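Local coordinates for protein uricase (Bacillus fastidiosus, PDB 4R8X) that catalyses the oxidation of urate, the first of three steps that convert urate to (S)-allantoin in purine degradation, at residues 123-127 and 128-132; 221-225 and 226-230; 233-236 and 237-241. All coordinates share one frame; numbering follows the deposited sequence.

Following the chain from its N terminus, contact 1 comes first: it closes the end of the hairpin in which strand 108-125 turns back into strand 130-132, far from the centre of the subunit. Contact 2 then marks where the loop after strand 198-208 enters helix 225-238, and contact 3 where that helix ends. The three lie in series, with neither nesting nor crossing. Contacts 2 and 3 share the helix, their centres about 17 Å apart. Contacts 1 and 3 stay apart within one subunit, their nearest atoms about 20 Å from each other, but are joined between subunits, where each hairpin end meets the helix end of a second copy.

Contact 1: residues 123-127 and 128-132; sequences VGTDK and GVVTS
Val123 and Val130 form an antiparallel hydrogen-bonded pair, Val123 N to Val130 O at 2.8 Å and Val130 N to Val123 O at 2.9 Å, and a second such pair, Thr125 with Gly128, shuts the end of the hairpin. Between them, Gly124 and Val129 make a non-hydrogen-bonded pair, where the Val129 CA-H points to Val123 O. Thr125 to Gly128 is a type I beta turn, so that Asp126 and Lys127 alone make the loop of a tight two-residue beta hairpin. Gly128 has a positive phi (106°), at which a CB would be jammed against Lys127 O.

The hydroxyl of Thr125 ties the turn together. With chi1 at 72°, OG1 sits between the backbone N and the carbonyl carbon and leans over the turn. It donates to Gly128 O at 3.0 Å, in the carbonyl plane and on a lone pair, while Thr125 N reaches the same oxygen from above that plane. OG1 also accepts from Lys127 N at 3.1 Å, an ST turn. A valine here would keep the bulk but carry no hydroxyl, and would probably leave Lys127 N without this acceptor and Gly128 O with one grip fewer.

The methyl branch of Thr125 faces along the strand, and its CG2 meets Val130 CG2 at 4.0 Å, the two side chains crossing at about a right angle. On the same face, Val123 CG2 packs on Ser132 CB at 3.8 Å. The opposite face carries Val129, whose CG2 lies 4.2 Å from Gly124 CA. A second subunit closes over this strand end: its Ser234 OG accepts from Gly124 N, and its His237 ND1 is hydrogen-bonded to Ser132 OG.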
# COMPACT_ATOMS: atom_id res chain seq x y z
N VAL D 123 -23.87 2.23 19.39
CA VAL D 123 -25.04 1.85 18.62
C VAL D 123 -26.32 2.33 19.31
O VAL D 123 -26.40 2.35 20.54
CB VAL D 123 -25.13 0.33 18.38
CG1 VAL D 123 -24.04 -0.15 17.43
CG2 VAL D 123 -25.09 -0.45 19.71
N GLY D 124 -27.30 2.71 18.51
CA GLY D 124 -28.62 3.05 19.01
C GLY D 124 -29.40 1.79 19.28
O GLY D 124 -29.43 0.87 18.46
N THR D 125 -30.03 1.73 20.45
CA THR D 125 -30.83 0.58 20.84
C THR D 125 -32.07 1.09 21.56
O THR D 125 -32.24 2.30 21.72
CB THR D 125 -30.07 -0.35 21.81
OG1 THR D 125 -29.97 0.27 23.09
CG2 THR D 125 -28.66 -0.69 21.27
N ASP D 126 -32.92 0.18 22.01
CA ASP D 126 -34.13 0.58 22.71
C ASP D 126 -33.84 1.24 24.06
O ASP D 126 -34.73 1.88 24.64
CB ASP D 126 -35.10 -0.60 22.88
CG ASP D 126 -34.53 -1.72 23.72
OD1 ASP D 126 -33.29 -1.84 23.80
OD2 ASP D 126 -35.33 -2.50 24.29
N LYS D 127 -32.61 1.10 24.55
CA LYS D 127 -32.18 1.72 25.80
C LYS D 127 -31.37 2.99 25.55
O LYS D 127 -30.82 3.58 26.49
CB LYS D 127 -31.33 0.75 26.60
CG LYS D 127 -32.04 -0.53 26.97
CD LYS D 127 -31.14 -1.41 27.82
CE LYS D 127 -31.89 -2.64 28.28
NZ LYS D 127 -31.06 -3.50 29.18
N GLY D 128 -31.29 3.40 24.29
CA GLY D 128 -30.52 4.57 23.92
C GLY D 128 -29.22 4.22 23.22
O GLY D 128 -28.98 3.07 22.84
N VAL D 129 -28.36 5.21 23.05
CA VAL D 129 -27.08 4.98 22.42
C VAL D 129 -26.08 4.43 23.43
O VAL D 129 -25.79 5.07 24.45
CB VAL D 129 -26.56 6.25 21.75
CG1 VAL D 129 -25.19 5.99 21.15
CG2 VAL D 129 -27.53 6.70 20.67
N VAL D 130 -25.58 3.23 23.17
CA VAL D 130 -24.69 2.54 24.10
C VAL D 130 -23.55 1.88 23.34
O VAL D 130 -23.55 1.78 22.11
CB VAL D 130 -25.42 1.46 24.91
CG1 VAL D 130 -26.57 2.06 25.72
CG2 VAL D 130 -25.93 0.36 24.00
N THR D 131 -22.56 1.42 24.09
CA THR D 131 -21.45 0.69 23.50
C THR D 131 -21.90 -0.71 23.16
O THR D 131 -22.47 -1.41 24.00
CB THR D 131 -20.28 0.59 24.48
OG1 THR D 131 -19.88 1.91 24.88
CG2 THR D 131 -19.11 -0.10 23.82
N SER D 132 -21.67 -1.14 21.92
CA SER D 132 -22.05 -2.50 21.53
C SER D 132 -21.14 -3.53 22.17
O SER D 132 -19.94 -3.33 22.27
CB SER D 132 -21.98 -2.67 20.02
OG SER D 132 -22.36 -3.99 19.65

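Contact 2: residues 221-225 and 226-230; sequences NYVAA and EQVRD
Ala224 N donates to Gln227 OE1 at 3.2 Å, a fairly straight bond (157° at the hydrogen) that lies in the plane of the side-chain amide and uses a lone pair of its oxygen. Ala224 is the N-cap of helix 225-238, and the bond is the side-chain-to-backbone half of a capping box; alanine has no polar group to return it. The Gln227 chain gets there by placing CG beside its own backbone N (chi1 -64°) and staying extended to CD, which brings the amide back to the start of the helix. A water 2.8 Å from Gln227 OE1 and 2.6 Å from Tyr222 O is placed to bridge the two.

Helical bonding begins at once: Ala224 O accepts from Val228 N at 3.3 Å and weakly from Gln227 N, and Ala225 O takes the bond from Arg229 N. One turn on, Arg229 NE makes a salt bridge with Asp230 OD1, meeting it from above the carboxylate plane, and the same guanidinium reaches Glu142 through NH1. Glu226, bent at chi2, pairs its OE1 with Lys36.

Apolar contact across the first turn rests on the valines, Val223 CG1 against Val228 CG2 at 3.7 Å. Gln227 OE1 also lies 3.6 Å from Ala224 CB. Strand 198-208 lies beneath, with Trp206 against Ala225 and Val228 and Ile204 against Val228, while Val144 of strand 143-153 and Ile166 of strand 156-173 complete the bed under Ala225.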
# COMPACT_ATOMS: atom_id res chain seq x y z
N ASN D 221 0.61 -3.58 37.98
CA ASN D 221 1.97 -3.37 37.51
C ASN D 221 2.12 -3.51 36.00
O ASN D 221 3.24 -3.41 35.49
CB ASN D 221 2.93 -4.34 38.18
CG ASN D 221 2.95 -4.19 39.67
OD1 ASN D 221 2.71 -3.10 40.19
ND2 ASN D 221 3.23 -5.28 40.37
N TYR D 222 1.02 -3.76 35.30
CA TYR D 222 1.03 -3.87 33.84
C TYR D 222 0.78 -2.52 33.21
O TYR D 222 -0.17 -1.83 33.56
CB TYR D 222 -0.02 -4.86 33.34
CG TYR D 222 0.04 -5.01 31.83
CD1 TYR D 222 1.06 -5.73 31.23
CD2 TYR D 222 -0.90 -4.38 30.99
CE1 TYR D 222 1.16 -5.86 29.86
CE2 TYR D 222 -0.80 -4.50 29.61
CZ TYR D 222 0.24 -5.23 29.05
OH TYR D 222 0.34 -5.37 27.69
N VAL D 223 1.64 -2.16 32.26
CA VAL D 223 1.48 -0.89 31.55
C VAL D 223 0.75 -1.15 30.23
O VAL D 223 1.31 -1.73 29.32
CB VAL D 223 2.84 -0.22 31.29
CG1 VAL D 223 2.65 1.13 30.61
CG2 VAL D 223 3.59 -0.04 32.61
N ALA D 224 -0.49 -0.70 30.14
CA ALA D 224 -1.25 -0.84 28.91
C ALA D 224 -0.81 0.20 27.89
O ALA D 224 -0.68 1.39 28.22
CB ALA D 224 -2.75 -0.73 29.18
N ALA D 225 -0.56 -0.24 26.66
CA ALA D 225 -0.17 0.66 25.57
C ALA D 225 -1.16 1.81 25.41
O ALA D 225 -0.77 2.92 25.07
CB ALA D 225 -0.00 -0.10 24.25
N GLU D 226 -2.44 1.55 25.68
CA GLU D 226 -3.46 2.58 25.57
C GLU D 226 -3.24 3.70 26.58
O GLU D 226 -3.53 4.87 26.29
CB GLU D 226 -4.85 1.97 25.76
CG GLU D 226 -5.31 1.12 24.58
CD GLU D 226 -4.86 -0.33 24.65
OE1 GLU D 226 -5.34 -1.12 23.81
OE2 GLU D 226 -4.04 -0.70 25.52
N GLN D 227 -2.73 3.35 27.75
CA GLN D 227 -2.40 4.37 28.75
C GLN D 227 -1.25 5.25 28.28
O GLN D 227 -1.27 6.47 28.46
CB GLN D 227 -2.03 3.72 30.08
CG GLN D 227 -3.15 2.95 30.72
CD GLN D 227 -2.73 2.32 32.03
OE1 GLN D 227 -1.97 1.35 32.05
NE2 GLN D 227 -3.21 2.87 33.13
N VAL D 228 -0.27 4.61 27.66
CA VAL D 228 0.89 5.32 27.14
C VAL D 228 0.46 6.26 26.01
O VAL D 228 0.91 7.41 25.95
CB VAL D 228 1.96 4.32 26.67
CG1 VAL D 228 3.08 5.03 25.93
CG2 VAL D 228 2.55 3.57 27.88
N ARG D 229 -0.41 5.77 25.13
CA ARG D 229 -0.98 6.59 24.05
C ARG D 229 -1.68 7.81 24.64
O ARG D 229 -1.52 8.94 24.16
CB ARG D 229 -1.94 5.73 23.22
CG ARG D 229 -2.57 6.40 22.01
CD ARG D 229 -3.91 7.05 22.34
NE ARG D 229 -4.76 6.18 23.15
CZ ARG D 229 -5.47 5.16 22.67
NH1 ARG D 229 -5.43 4.87 21.37
NH2 ARG D 229 -6.21 4.42 23.48
N ASP D 230 -2.48 7.60 25.69
CA ASP D 230 -3.18 8.70 26.35
C ASP D 230 -2.22 9.70 27.00
O ASP D 230 -2.49 10.90 26.99
CB ASP D 230 -4.19 8.18 27.36
CG ASP D 230 -5.37 7.48 26.71
OD1 ASP D 230 -5.57 7.65 25.49
OD2 ASP D 230 -6.09 6.77 27.44
O HOH W 1 -1.36 0.23 34.58

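Contact 3: residues 233-236 and 237-241; sequences ASVF and HTLDN
His237 N to Ala233 O and Leu239 N to Val235 O, the latter 2.8 Å long, are among the last backbone bonds of helix 225-238. Thr238 N, bonded to Ser234 O at 3.0 Å, also makes a weak bond to Val235 O. Leu239 leaves helical geometry, so its bond to Val235 O closes the C-terminal turn.

Water takes over where the helix stops. A single molecule donates to Phe236 O at 2.9 Å and to Leu239 O at 2.7 Å, and accepts from Asn241 ND2 at 2.8 Å; it thus links the last turn to the chain that departs from it. Lys173 NZ supplies a further donor to the carbonyls of Phe236 and His237, a positive charge that probably suits this end of the helix dipole.

Between the two segments, side chains touch at few points. Asn241 ND2 comes to the edge of the Phe236 ring, in its plane, 3.9 Å from CE1, with the amide and ring planes 31° apart. With chi1 at 72°, the Asn241 amide is turned back toward the helix. Val235 CG1 touches Leu239 CB at 4.2 Å. The Asn241 side chain also comes within about 3 Å of that of Phe179, a predicted urate-binding residue, so the helix end probably borders the active site.

Helix 225-238 runs beside helix 244-258 on the antiparallel sheet, an arrangement consistent with the tunnelling fold of the uricase family: Val235, Phe236 and Leu239 pack on helix 244-258, and Phe236 also rests on Leu198 and Ile200 of strand 198-208.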
# COMPACT_ATOMS: atom_id res chain seq x y z
N ALA D 233 -0.78 11.81 24.09
CA ALA D 233 -1.75 12.77 23.59
C ALA D 233 -1.91 13.93 24.57
O ALA D 233 -1.99 15.09 24.16
CB ALA D 233 -3.07 12.10 23.34
N SER D 234 -1.95 13.61 25.86
CA SER D 234 -2.16 14.61 26.90
C SER D 234 -0.99 15.58 27.00
O SER D 234 -1.18 16.79 27.13
CB SER D 234 -2.39 13.93 28.26
OG SER D 234 -3.58 13.16 28.23
N VAL D 235 0.22 15.05 26.92
CA VAL D 235 1.41 15.89 26.95
C VAL D 235 1.48 16.77 25.70
O VAL D 235 1.77 17.96 25.79
CB VAL D 235 2.69 15.05 27.12
CG1 VAL D 235 3.95 15.92 26.98
CG2 VAL D 235 2.66 14.33 28.48
N PHE D 236 1.19 16.19 24.53
CA PHE D 236 1.15 16.96 23.28
C PHE D 236 0.16 18.13 23.41
O PHE D 236 0.46 19.27 23.01
CB PHE D 236 0.75 16.03 22.12
CG PHE D 236 1.02 16.59 20.74
CD1 PHE D 236 1.98 17.56 20.52
CD2 PHE D 236 0.29 16.12 19.65
CE1 PHE D 236 2.22 18.06 19.23
CE2 PHE D 236 0.51 16.61 18.37
CZ PHE D 236 1.48 17.58 18.16
N HIS D 237 -1.00 17.86 24.01
CA HIS D 237 -2.03 18.88 24.22
C HIS D 237 -1.58 20.02 25.12
O HIS D 237 -1.80 21.19 24.81
CB HIS D 237 -3.30 18.21 24.77
CG HIS D 237 -4.34 19.16 25.27
ND1 HIS D 237 -5.42 19.57 24.51
CD2 HIS D 237 -4.50 19.74 26.49
CE1 HIS D 237 -6.18 20.37 25.23
NE2 HIS D 237 -5.65 20.49 26.43
N THR D 238 -0.93 19.68 26.23
CA THR D 238 -0.63 20.65 27.28
C THR D 238 0.70 21.39 27.10
O THR D 238 0.78 22.61 27.31
CB THR D 238 -0.66 19.96 28.66
OG1 THR D 238 -1.99 19.51 28.94
CG2 THR D 238 -0.20 20.90 29.77
N LEU D 239 1.73 20.66 26.69
CA LEU D 239 3.08 21.22 26.59
C LEU D 239 3.21 22.21 25.44
O LEU D 239 2.71 21.97 24.34
CB LEU D 239 4.09 20.09 26.42
CG LEU D 239 5.58 20.44 26.31
CD1 LEU D 239 6.14 20.88 27.66
CD2 LEU D 239 6.37 19.27 25.75
N ASP D 240 3.87 23.33 25.70
CA ASP D 240 4.30 24.22 24.63
C ASP D 240 5.65 23.69 24.16
O ASP D 240 6.70 24.07 24.69
CB ASP D 240 4.41 25.66 25.13
CG ASP D 240 3.09 26.20 25.64
OD1 ASP D 240 2.07 26.03 24.94
OD2 ASP D 240 3.06 26.76 26.76
N ASN D 241 5.63 22.79 23.19
CA ASN D 241 6.86 22.14 22.77
C ASN D 241 7.72 23.07 21.92
O ASN D 241 7.20 23.97 21.25
CB ASN D 241 6.57 20.84 22.01
CG ASN D 241 5.99 21.09 20.64
OD1 ASN D 241 6.71 21.50 19.72
ND2 ASN D 241 4.69 20.82 20.48
O HOH W 2 3.23 19.90 22.72